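Long-range contacts in glycoside hydrolase family 88 protein (PDB 4Q88), which is of unknown function but probably acts as a hydrolase, as do the sugar-cleaving enzymes of glycoside hydrolase family 88: residues Ala144-Met149 against Asp212-Ala217; Gly185-Asp190 against Gln241-Ser246; Thr275-Tyr280 against Ile344-Leu349. All coordinates share one frame; numbering follows the deposited sequence. Where two conformers were deposited one is given.

Contact 1 of 3, residues Ala144-Met149 against Asp212-Ala217; sequences ALYMVM and DGWAFA
Tyr146 and Trp214 make the dense half of this interface, a useful example of aromatic residues filling the space between neighbouring helices. CG of Tyr146 lies 3.5 Å from CE3 of Trp214, and CZ3 of the indole passes over one face of the phenol ring, displaced toward its rim; the two ring planes are inclined at 44°. The phenol reaches this place because its CG is anti to the backbone N (chi1 -175°), and its OH and OG1 of Thr46 share a hydrogen bond. Selenomethionine Met147 completes the cluster. Its twice-bent chain sets the CE methyl 3.6 Å from the centroid of the six-membered ring of Trp214, almost on the ring normal, a CH-pi contact with the selenium behind it as part of a Met-aromatic pair.

Away from this cluster the packing is sparser. Leu145 offers only CD1 to CB of Ala215, at 3.9 Å; at the other end CB of Ala217 makes a single-methyl contact 4.0 Å from CD2 of Tyr146. The looser part is still interior, since every touching residue is buried. The two segments run roughly parallel, 33° apart and 7.6 Å at their closest, as expected of adjacent inner helices in the (alpha/alpha)6 barrel of the six-hairpin glycosidases.

Contact 2 of 3, residues Gly185-Asp190 against Gln241-Ser246; sequences GLYYRD and QTMAKS
Gly185, with no side chain, meets Met243 through its backbone, which makes this a good case of a main chain serving as a packing surface. Its carbonyl O lies 3.6 Å from CG of Met243, and that oxygen, buried here, has no polar partner in the model. The residue has a positive phi (84°), a backbone shape in which any CB would collide with the carbonyl O of the preceding residue; the same CB would also stand just 3.2 Å from CG2 of Thr242. Beside it, CD2 of Leu186 rests 4.1 Å from CB of Ser246.

The second element of the first shell is a Met-aromatic contact. Met243, a selenomethionine, sends its selenium to the edge of the Tyr187 ring, in the ring plane and 3.9 Å from CE1. A bend at chi3 (69°) then turns CE back along the same edge, to 4.1 Å from CD1. The two side chains cross at about a right angle.

Residues 186-187 form a weakly bonded strand, paired antiparallel with 180-181 in a small hairpin between helices 163-179 and 209-225. In this overwhelmingly helical chain, the contact thus lays an inter-helix connection against helix 233-249.

Further out, the Tyr187 hydroxyl hydrogen-bonds with OD1 of Asp176 and with NH1 of Arg239, a residue of that same helix 233-249, which fixes the far end of the ring that Met243 borders. The other end is held through the backbone: N of Tyr187 hydrogen-bonds to OD1 of Asp212, whose side chain also touches Met243. Leu172 and Met179 of helix 163-179 pack against the Tyr187 side chain.

Contact 3 of 3, residues Thr275-Tyr280 against Ile344-Leu349; sequences TALFTY and IGAFLL
Ala276 and Phe347 bring their CA atoms to 5.2 Å where the segments 275-280 and 344-349, running in nearly the same direction at 26°, approach to 7.9 Å between axes. Small residues allow the closeness. The CB of Ala276 presses on the opposing backbone, 3.7 Å from C of Ala346, while the CB of Ala346 fits against Leu277, 3.9 Å from its CG and equally near CD2. The contact therefore begins as alanine against main chain and alanine against a branched side chain.

One turn on, Tyr280 and Leu349 take over. With CG anti to the backbone N (chi1 170°), the tyrosine ring lies across the leucine: its CD1 is 3.7 Å from CB of Leu349 and 3.4 Å from the carbonyl O of the same residue, while CD1 of Leu349 sits over a face of the ring. An alanine in place of Tyr280 would probably uncover CD1 of Leu349, take most of the contact from its CB and open a gap between the two helices.

Within its own helix, Thr279 bonds back to Thr275. Its OG1 donates to O of Thr275 at 2.8 Å from above the carbonyl plane, and its backbone N reaches that oxygen from the opposite face, so two bonds grip one acceptor.

Such near-parallel neighbours are expected of the inner ring of an (alpha/alpha)6 barrel. Tyr280 also packs on Ala217 and Lys221 of helix 209-225, and Leu277 on Trp214 of the same helix. Phe347, turned away from segment 275-280, reaches Ile19 of helix 13-30 and Leu307 of helix 293-311.

The three contacts show how one helix can tie together a fold built mainly of helices. Contacts 1 and 2 alternate along the chain, and their centres are about 11 Å apart; they touch through Asp212 and through Phe216 against Ala244. Contact 3 comes later in sequence, its centre about 12 Å from that of contact 1. Those two also touch, through Gly213 against Phe278 and Tyr146 against Leu349. Contacts 2 and 3, about 17 Å apart between centres, do not meet directly. Helix 209-225 touches both, through Asp212 and Phe216 on the one hand and Asp212 and Gly213 on the other, consistent with a barrel whose inner helices pack on one another and on an outer layer.

Contact 1 of 3, residues Ala144-Met149 against Asp212-Ala217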
loop_
_atom_site.group_PDB
_atom_site.type_symbol
_atom_site.label_atom_id
_atom_site.label_comp_id
_atom_site.label_asym_id
_atom_site.label_seq_id
_atom_site.Cartn_x
_atom_site.Cartn_y
_atom_site.Cartn_z
ATOM N N ALA A 144 7.357 -2.938 -3.053
ATOM C CA ALA A 144 7.378 -2.290 -4.353
ATOM C C ALA A 144 6.070 -2.447 -5.060
ATOM O O ALA A 144 5.681 -1.570 -5.849
ATOM C CB ALA A 144 8.456 -2.853 -5.254
ATOM N N LEU A 145 5.383 -3.565 -4.830
ATOM C CA LEU A 145 4.099 -3.704 -5.463
ATOM C C LEU A 145 3.100 -2.602 -5.126
ATOM O O LEU A 145 2.347 -2.158 -6.006
ATOM C CB LEU A 145 3.484 -5.094 -5.220
ATOM C CG LEU A 145 4.353 -6.312 -5.601
ATOM C CD1 LEU A 145 3.527 -7.585 -5.396
ATOM C CD2 LEU A 145 4.824 -6.209 -7.050
ATOM N N TYR A 146 2.976 -2.211 -3.868
ATOM C CA TYR A 146 2.123 -1.102 -3.561
ATOM C C TYR A 146 2.728 0.187 -4.086
ATOM O O TYR A 146 1.986 1.071 -4.563
ATOM C CB TYR A 146 1.867 -1.007 -2.046
ATOM C CG TYR A 146 0.882 0.080 -1.693
ATOM C CD1 TYR A 146 1.300 1.402 -1.522
ATOM C CD2 TYR A 146 -0.483 -0.183 -1.590
ATOM C CE1 TYR A 146 0.359 2.403 -1.251
ATOM C CE2 TYR A 146 -1.394 0.787 -1.296
ATOM C CZ TYR A 146 -0.985 2.097 -1.168
ATOM O OH TYR A 146 -1.946 3.058 -0.905
HETATM N N MSE A 147 4.047 0.345 -3.980
HETATM C CA MSE A 147 4.639 1.623 -4.390
HETATM C C MSE A 147 4.398 1.903 -5.895
HETATM O O MSE A 147 4.168 3.040 -6.309
HETATM C CB MSE A 147 6.119 1.624 -4.064
HETATM C CG MSE A 147 6.475 1.402 -2.606
HETATM SE SE MSE A 147 5.392 2.418 -1.300
HETATM C CE MSE A 147 5.211 0.939 -0.021
ATOM N N VAL A 148 4.476 0.864 -6.692
ATOM C CA VAL A 148 4.561 1.020 -8.151
ATOM C C VAL A 148 3.464 0.390 -8.978
ATOM O O VAL A 148 3.077 0.975 -10.028
ATOM C CB VAL A 148 5.969 0.660 -8.694
ATOM C CG1 VAL A 148 6.184 1.284 -10.050
ATOM C CG2 VAL A 148 7.088 1.146 -7.774
HETATM N N MSE A 149 2.870 -0.732 -8.578
HETATM C CA MSE A 149 1.805 -1.274 -9.428
HETATM C C MSE A 149 0.709 -0.248 -9.714
HETATM O O MSE A 149 0.261 -0.150 -10.859
HETATM C CB MSE A 149 1.126 -2.597 -8.989
HETATM C CG MSE A 149 2.083 -3.783 -9.007
HETATM SE SE MSE A 149 1.204 -5.521 -9.102
HETATM C CE MSE A 149 0.103 -5.290 -7.535
ATOM N N ASP A 212 3.007 -8.474 2.841
ATOM C CA ASP A 212 1.841 -9.033 2.211
ATOM C C ASP A 212 0.662 -8.083 2.197
ATOM O O ASP A 212 -0.132 -8.101 1.199
ATOM C CB ASP A 212 1.471 -10.397 2.754
ATOM C CG ASP A 212 2.363 -11.467 2.216
ATOM O OD1 ASP A 212 2.116 -11.865 1.083
ATOM O OD2 ASP A 212 3.414 -11.797 2.863
ATOM N N GLY A 213 0.563 -7.216 3.191
ATOM C CA GLY A 213 -0.431 -6.116 3.139
ATOM C C GLY A 213 -0.220 -5.217 1.937
ATOM O O GLY A 213 -1.170 -4.882 1.219
ATOM N N TRP A 214 1.033 -4.796 1.732
ATOM C CA TRP A 214 1.330 -3.959 0.564
ATOM C C TRP A 214 0.857 -4.668 -0.724
ATOM O O TRP A 214 0.158 -4.075 -1.578
ATOM C CB TRP A 214 2.833 -3.669 0.457
ATOM C CG TRP A 214 3.436 -2.752 1.472
ATOM C CD1 TRP A 214 4.591 -2.990 2.170
ATOM C CD2 TRP A 214 2.996 -1.441 1.885
ATOM N NE1 TRP A 214 4.886 -1.926 2.938
ATOM C CE2 TRP A 214 3.900 -0.990 2.838
ATOM C CE3 TRP A 214 1.911 -0.631 1.570
ATOM C CZ2 TRP A 214 3.773 0.235 3.456
ATOM C CZ3 TRP A 214 1.787 0.588 2.218
ATOM C CH2 TRP A 214 2.720 1.005 3.124
ATOM N N ALA A 215 1.182 -5.960 -0.859
ATOM C CA ALA A 215 0.862 -6.688 -2.057
ATOM C C ALA A 215 -0.647 -6.814 -2.274
ATOM O O ALA A 215 -1.158 -6.553 -3.383
ATOM C CB ALA A 215 1.510 -8.096 -2.045
ATOM N N PHE A 216 -1.367 -7.184 -1.215
ATOM C CA PHE A 216 -2.816 -7.403 -1.292
ATOM C C PHE A 216 -3.555 -6.080 -1.596
ATOM O O PHE A 216 -4.440 -6.065 -2.489
ATOM C CB PHE A 216 -3.295 -7.989 0.023
ATOM C CG PHE A 216 -4.703 -8.469 0.040
ATOM C CD1 PHE A 216 -5.142 -9.462 -0.791
ATOM C CD2 PHE A 216 -5.567 -8.028 1.055
ATOM C CE1 PHE A 216 -6.445 -9.919 -0.742
ATOM C CE2 PHE A 216 -6.850 -8.532 1.142
ATOM C CZ PHE A 216 -7.297 -9.485 0.266
ATOM N N ALA A 217 -3.218 -5.013 -0.889
ATOM C CA ALA A 217 -3.817 -3.671 -1.210
ATOM C C ALA A 217 -3.431 -3.203 -2.631
ATOM O O ALA A 217 -4.243 -2.587 -3.302
ATOM C CB ALA A 217 -3.378 -2.638 -0.217
#

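Contact 2 of 3, residues Gly185-Asp190 against Gln241-Ser246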
loop_
_atom_site.group_PDB
_atom_site.type_symbol
_atom_site.label_atom_id
_atom_site.label_comp_id
_atom_site.label_asym_id
_atom_site.label_seq_id
_atom_site.Cartn_x
_atom_site.Cartn_y
_atom_site.Cartn_z
ATOM N N GLY A 185 0.389 -19.176 -1.125
ATOM C CA GLY A 185 -0.378 -18.027 -1.652
ATOM C C GLY A 185 0.003 -16.727 -1.002
ATOM O O GLY A 185 -0.832 -15.809 -0.929
ATOM N N LEU A 186 1.254 -16.627 -0.518
ATOM C CA LEU A 186 1.760 -15.394 0.086
ATOM C C LEU A 186 3.156 -15.116 -0.426
ATOM O O LEU A 186 3.814 -16.026 -0.954
ATOM C CB LEU A 186 1.776 -15.520 1.629
ATOM C CG LEU A 186 0.444 -15.723 2.351
ATOM C CD1 LEU A 186 0.704 -16.006 3.829
ATOM C CD2 LEU A 186 -0.419 -14.490 2.211
ATOM N N TYR A 187 3.575 -13.855 -0.280
ATOM C CA TYR A 187 4.866 -13.363 -0.662
ATOM C C TYR A 187 5.819 -13.276 0.536
ATOM O O TYR A 187 5.453 -12.752 1.622
ATOM C CB TYR A 187 4.802 -11.944 -1.217
ATOM C CG TYR A 187 4.131 -11.855 -2.571
ATOM C CD1 TYR A 187 2.779 -11.683 -2.683
ATOM C CD2 TYR A 187 4.879 -11.904 -3.720
ATOM C CE1 TYR A 187 2.179 -11.608 -3.938
ATOM C CE2 TYR A 187 4.322 -11.788 -4.964
ATOM C CZ TYR A 187 2.966 -11.651 -5.071
ATOM O OH TYR A 187 2.402 -11.580 -6.324
ATOM N N TYR A 188 7.051 -13.751 0.319
ATOM C CA TYR A 188 8.192 -13.430 1.172
ATOM C C TYR A 188 8.568 -11.972 0.906
ATOM O O TYR A 188 8.332 -11.430 -0.198
ATOM C CB TYR A 188 9.399 -14.311 0.868
ATOM C CG TYR A 188 9.122 -15.784 1.120
ATOM C CD1 TYR A 188 9.093 -16.287 2.436
ATOM C CD2 TYR A 188 8.908 -16.665 0.086
ATOM C CE1 TYR A 188 8.813 -17.626 2.690
ATOM C CE2 TYR A 188 8.637 -18.014 0.332
ATOM C CZ TYR A 188 8.604 -18.484 1.640
ATOM O OH TYR A 188 8.319 -19.836 1.887
ATOM N N ARG A 189 9.122 -11.341 1.915
ATOM C CA ARG A 189 9.368 -9.909 1.766
ATOM C C ARG A 189 10.505 -9.507 0.825
ATOM O O ARG A 189 10.472 -8.412 0.292
ATOM C CB ARG A 189 9.445 -9.204 3.084
ATOM C CG ARG A 189 10.741 -9.356 3.818
ATOM C CD ARG A 189 10.770 -8.513 5.080
ATOM N NE ARG A 189 10.964 -7.064 4.857
ATOM C CZ ARG A 189 11.206 -6.205 5.848
ATOM N NH1 ARG A 189 11.308 -6.652 7.117
ATOM N NH2 ARG A 189 11.348 -4.904 5.601
ATOM N N ASP A 190 11.496 -10.379 0.633
ATOM C CA ASP A 190 12.551 -10.180 -0.361
ATOM C C ASP A 190 13.326 -11.504 -0.439
ATOM O O ASP A 190 12.993 -12.480 0.279
ATOM C CB ASP A 190 13.457 -8.975 -0.029
ATOM C CG ASP A 190 14.236 -9.145 1.289
ATOM O OD1 ASP A 190 14.819 -10.239 1.533
ATOM O OD2 ASP A 190 14.218 -8.171 2.078
ATOM N N GLN A 241 -7.825 -13.197 -5.162
ATOM C CA GLN A 241 -8.717 -14.121 -4.489
ATOM C C GLN A 241 -7.968 -15.186 -3.686
ATOM O O GLN A 241 -8.398 -15.560 -2.586
ATOM C CB GLN A 241 -9.658 -14.767 -5.482
ATOM C CG GLN A 241 -10.660 -13.764 -6.031
ATOM C CD GLN A 241 -11.469 -14.344 -7.184
ATOM O OE1 GLN A 241 -10.972 -15.229 -7.965
ATOM N NE2 GLN A 241 -12.680 -13.823 -7.360
ATOM N N THR A 242 -6.876 -15.697 -4.253
ATOM C CA THR A 242 -6.055 -16.685 -3.518
ATOM C C THR A 242 -5.387 -16.102 -2.308
ATOM O O THR A 242 -5.354 -16.725 -1.237
ATOM C CB THR A 242 -4.999 -17.226 -4.456
ATOM O OG1 THR A 242 -5.626 -17.810 -5.605
ATOM C CG2 THR A 242 -4.145 -18.256 -3.770
HETATM N N MSE A 243 -4.833 -14.882 -2.431
HETATM C CA MSE A 243 -4.260 -14.240 -1.276
HETATM C C MSE A 243 -5.297 -13.979 -0.222
HETATM O O MSE A 243 -5.050 -14.141 0.969
HETATM C CB MSE A 243 -3.603 -12.876 -1.618
HETATM C CG MSE A 243 -2.425 -12.994 -2.561
HETATM SE SE MSE A 243 -1.531 -11.239 -2.635
HETATM C CE MSE A 243 -0.802 -11.181 -0.801
ATOM N N ALA A 244 -6.506 -13.607 -0.632
ATOM C CA ALA A 244 -7.567 -13.345 0.340
ATOM C C ALA A 244 -7.823 -14.568 1.229
ATOM O O ALA A 244 -7.962 -14.452 2.470
ATOM C CB ALA A 244 -8.884 -12.944 -0.367
ATOM N N LYS A 245 -7.873 -15.717 0.603
ATOM C CA LYS A 245 -8.117 -16.937 1.319
ATOM C C LYS A 245 -6.906 -17.244 2.295
ATOM O O LYS A 245 -7.123 -17.639 3.482
ATOM C CB LYS A 245 -8.315 -18.070 0.352
ATOM C CG LYS A 245 -8.764 -19.336 1.034
ATOM C CD LYS A 245 -9.288 -20.370 0.053
ATOM C CE LYS A 245 -9.843 -21.564 0.822
ATOM N NZ LYS A 245 -10.154 -22.692 -0.106
ATOM N N SER A 246 -5.676 -17.122 1.793
ATOM C CA SER A 246 -4.502 -17.408 2.637
ATOM C C SER A 246 -4.364 -16.430 3.803
ATOM O O SER A 246 -3.967 -16.799 4.972
ATOM C CB SER A 246 -3.271 -17.416 1.770
ATOM O OG SER A 246 -3.406 -18.411 0.780
#

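Contact 3 of 3, residues Thr275-Tyr280 against Ile344-Leu349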
loop_
_atom_site.group_PDB
_atom_site.type_symbol
_atom_site.label_atom_id
_atom_site.label_comp_id
_atom_site.label_asym_id
_atom_site.label_seq_id
_atom_site.Cartn_x
_atom_site.Cartn_y
_atom_site.Cartn_z
ATOM N N THR A 275 -2.449 -5.212 9.189
ATOM C CA THR A 275 -3.863 -5.362 9.443
ATOM C C THR A 275 -4.668 -4.369 8.637
ATOM O O THR A 275 -5.683 -4.760 8.059
ATOM C CB THR A 275 -4.178 -5.218 10.951
ATOM O OG1 THR A 275 -3.403 -6.202 11.679
ATOM C CG2 THR A 275 -5.588 -5.382 11.222
ATOM N N ALA A 276 -4.246 -3.109 8.608
ATOM C CA ALA A 276 -5.081 -2.071 7.936
ATOM C C ALA A 276 -5.080 -2.286 6.423
ATOM O O ALA A 276 -6.121 -2.165 5.757
ATOM C CB ALA A 276 -4.546 -0.677 8.266
ATOM N N LEU A 277 -3.923 -2.631 5.876
ATOM C CA LEU A 277 -3.823 -2.940 4.439
ATOM C C LEU A 277 -4.674 -4.138 4.050
ATOM O O LEU A 277 -5.386 -4.117 3.014
ATOM C CB LEU A 277 -2.390 -3.131 4.019
ATOM C CG LEU A 277 -1.537 -1.836 4.137
ATOM C CD1 LEU A 277 -0.084 -2.236 4.183
ATOM C CD2 LEU A 277 -1.836 -0.902 2.996
ATOM N N PHE A 278 -4.629 -5.173 4.874
ATOM C CA PHE A 278 -5.488 -6.349 4.618
ATOM C C PHE A 278 -6.968 -5.961 4.687
ATOM O O PHE A 278 -7.772 -6.385 3.871
ATOM C CB PHE A 278 -5.235 -7.452 5.609
ATOM C CG PHE A 278 -3.841 -8.091 5.512
ATOM C CD1 PHE A 278 -3.290 -8.409 4.295
ATOM C CD2 PHE A 278 -3.161 -8.421 6.655
ATOM C CE1 PHE A 278 -2.072 -9.056 4.200
ATOM C CE2 PHE A 278 -1.913 -9.021 6.582
ATOM C CZ PHE A 278 -1.352 -9.325 5.346
ATOM N N THR A 279 -7.336 -5.175 5.703
ATOM C CA THR A 279 -8.730 -4.812 5.886
ATOM C C THR A 279 -9.226 -4.042 4.661
ATOM O O THR A 279 -10.376 -4.245 4.208
ATOM C CB THR A 279 -8.899 -4.008 7.198
ATOM O OG1 THR A 279 -8.431 -4.814 8.294
ATOM C CG2 THR A 279 -10.346 -3.636 7.423
ATOM N N TYR A 280 -8.413 -3.082 4.193
ATOM C CA TYR A 280 -8.728 -2.366 2.963
ATOM C C TYR A 280 -8.991 -3.313 1.838
ATOM O O TYR A 280 -10.016 -3.232 1.103
ATOM C CB TYR A 280 -7.594 -1.378 2.575
ATOM C CG TYR A 280 -7.775 -0.807 1.183
ATOM C CD1 TYR A 280 -8.849 0.060 0.894
ATOM C CD2 TYR A 280 -6.947 -1.188 0.131
ATOM C CE1 TYR A 280 -9.047 0.547 -0.405
ATOM C CE2 TYR A 280 -7.165 -0.691 -1.181
ATOM C CZ TYR A 280 -8.188 0.175 -1.425
ATOM O OH TYR A 280 -8.396 0.643 -2.693
ATOM N N ILE A 344 -0.935 5.636 9.189
ATOM C CA ILE A 344 -2.134 6.472 9.148
ATOM C C ILE A 344 -2.722 6.404 7.754
ATOM O O ILE A 344 -3.912 6.225 7.603
ATOM C CB ILE A 344 -1.814 7.907 9.516
ATOM C CG1 ILE A 344 -1.401 7.941 11.000
ATOM C CG2 ILE A 344 -3.003 8.830 9.204
ATOM C CD1 ILE A 344 -0.858 9.253 11.492
ATOM N N GLY A 345 -1.864 6.429 6.747
ATOM C CA GLY A 345 -2.344 6.232 5.373
ATOM C C GLY A 345 -3.123 4.919 5.174
ATOM O O GLY A 345 -4.256 4.902 4.620
ATOM N N ALA A 346 -2.501 3.830 5.606
ATOM C CA ALA A 346 -3.152 2.520 5.557
ATOM C C ALA A 346 -4.475 2.448 6.325
ATOM O O ALA A 346 -5.490 1.948 5.790
ATOM C CB ALA A 346 -2.195 1.453 6.038
ATOM N N PHE A 347 -4.494 3.007 7.546
ATOM C CA PHE A 347 -5.711 3.125 8.329
ATOM C C PHE A 347 -6.834 3.866 7.573
ATOM O O PHE A 347 -7.939 3.373 7.482
ATOM C CB PHE A 347 -5.432 3.788 9.660
ATOM C CG PHE A 347 -6.649 3.907 10.555
ATOM C CD1 PHE A 347 -7.551 4.945 10.386
ATOM C CD2 PHE A 347 -6.903 2.962 11.531
ATOM C CE1 PHE A 347 -8.693 5.041 11.214
ATOM C CE2 PHE A 347 -8.013 3.063 12.356
ATOM C CZ PHE A 347 -8.895 4.077 12.182
ATOM N N LEU A 348 -6.486 4.980 6.957
ATOM C CA LEU A 348 -7.475 5.743 6.164
ATOM C C LEU A 348 -8.021 4.976 4.974
ATOM O O LEU A 348 -9.223 5.079 4.672
ATOM C CB LEU A 348 -6.912 7.106 5.739
ATOM C CG LEU A 348 -6.592 8.070 6.864
ATOM C CD1 LEU A 348 -5.757 9.210 6.306
ATOM C CD2 LEU A 348 -7.820 8.609 7.521
ATOM N N LEU A 349 -7.195 4.191 4.277
ATOM C CA LEU A 349 -7.717 3.363 3.194
ATOM C C LEU A 349 -8.795 2.438 3.760
ATOM O O LEU A 349 -9.911 2.349 3.222
ATOM C CB LEU A 349 -6.583 2.511 2.542
ATOM C CG LEU A 349 -5.433 3.215 1.812
ATOM C CD1 LEU A 349 -4.398 2.174 1.331
ATOM C CD2 LEU A 349 -5.963 4.008 0.643
#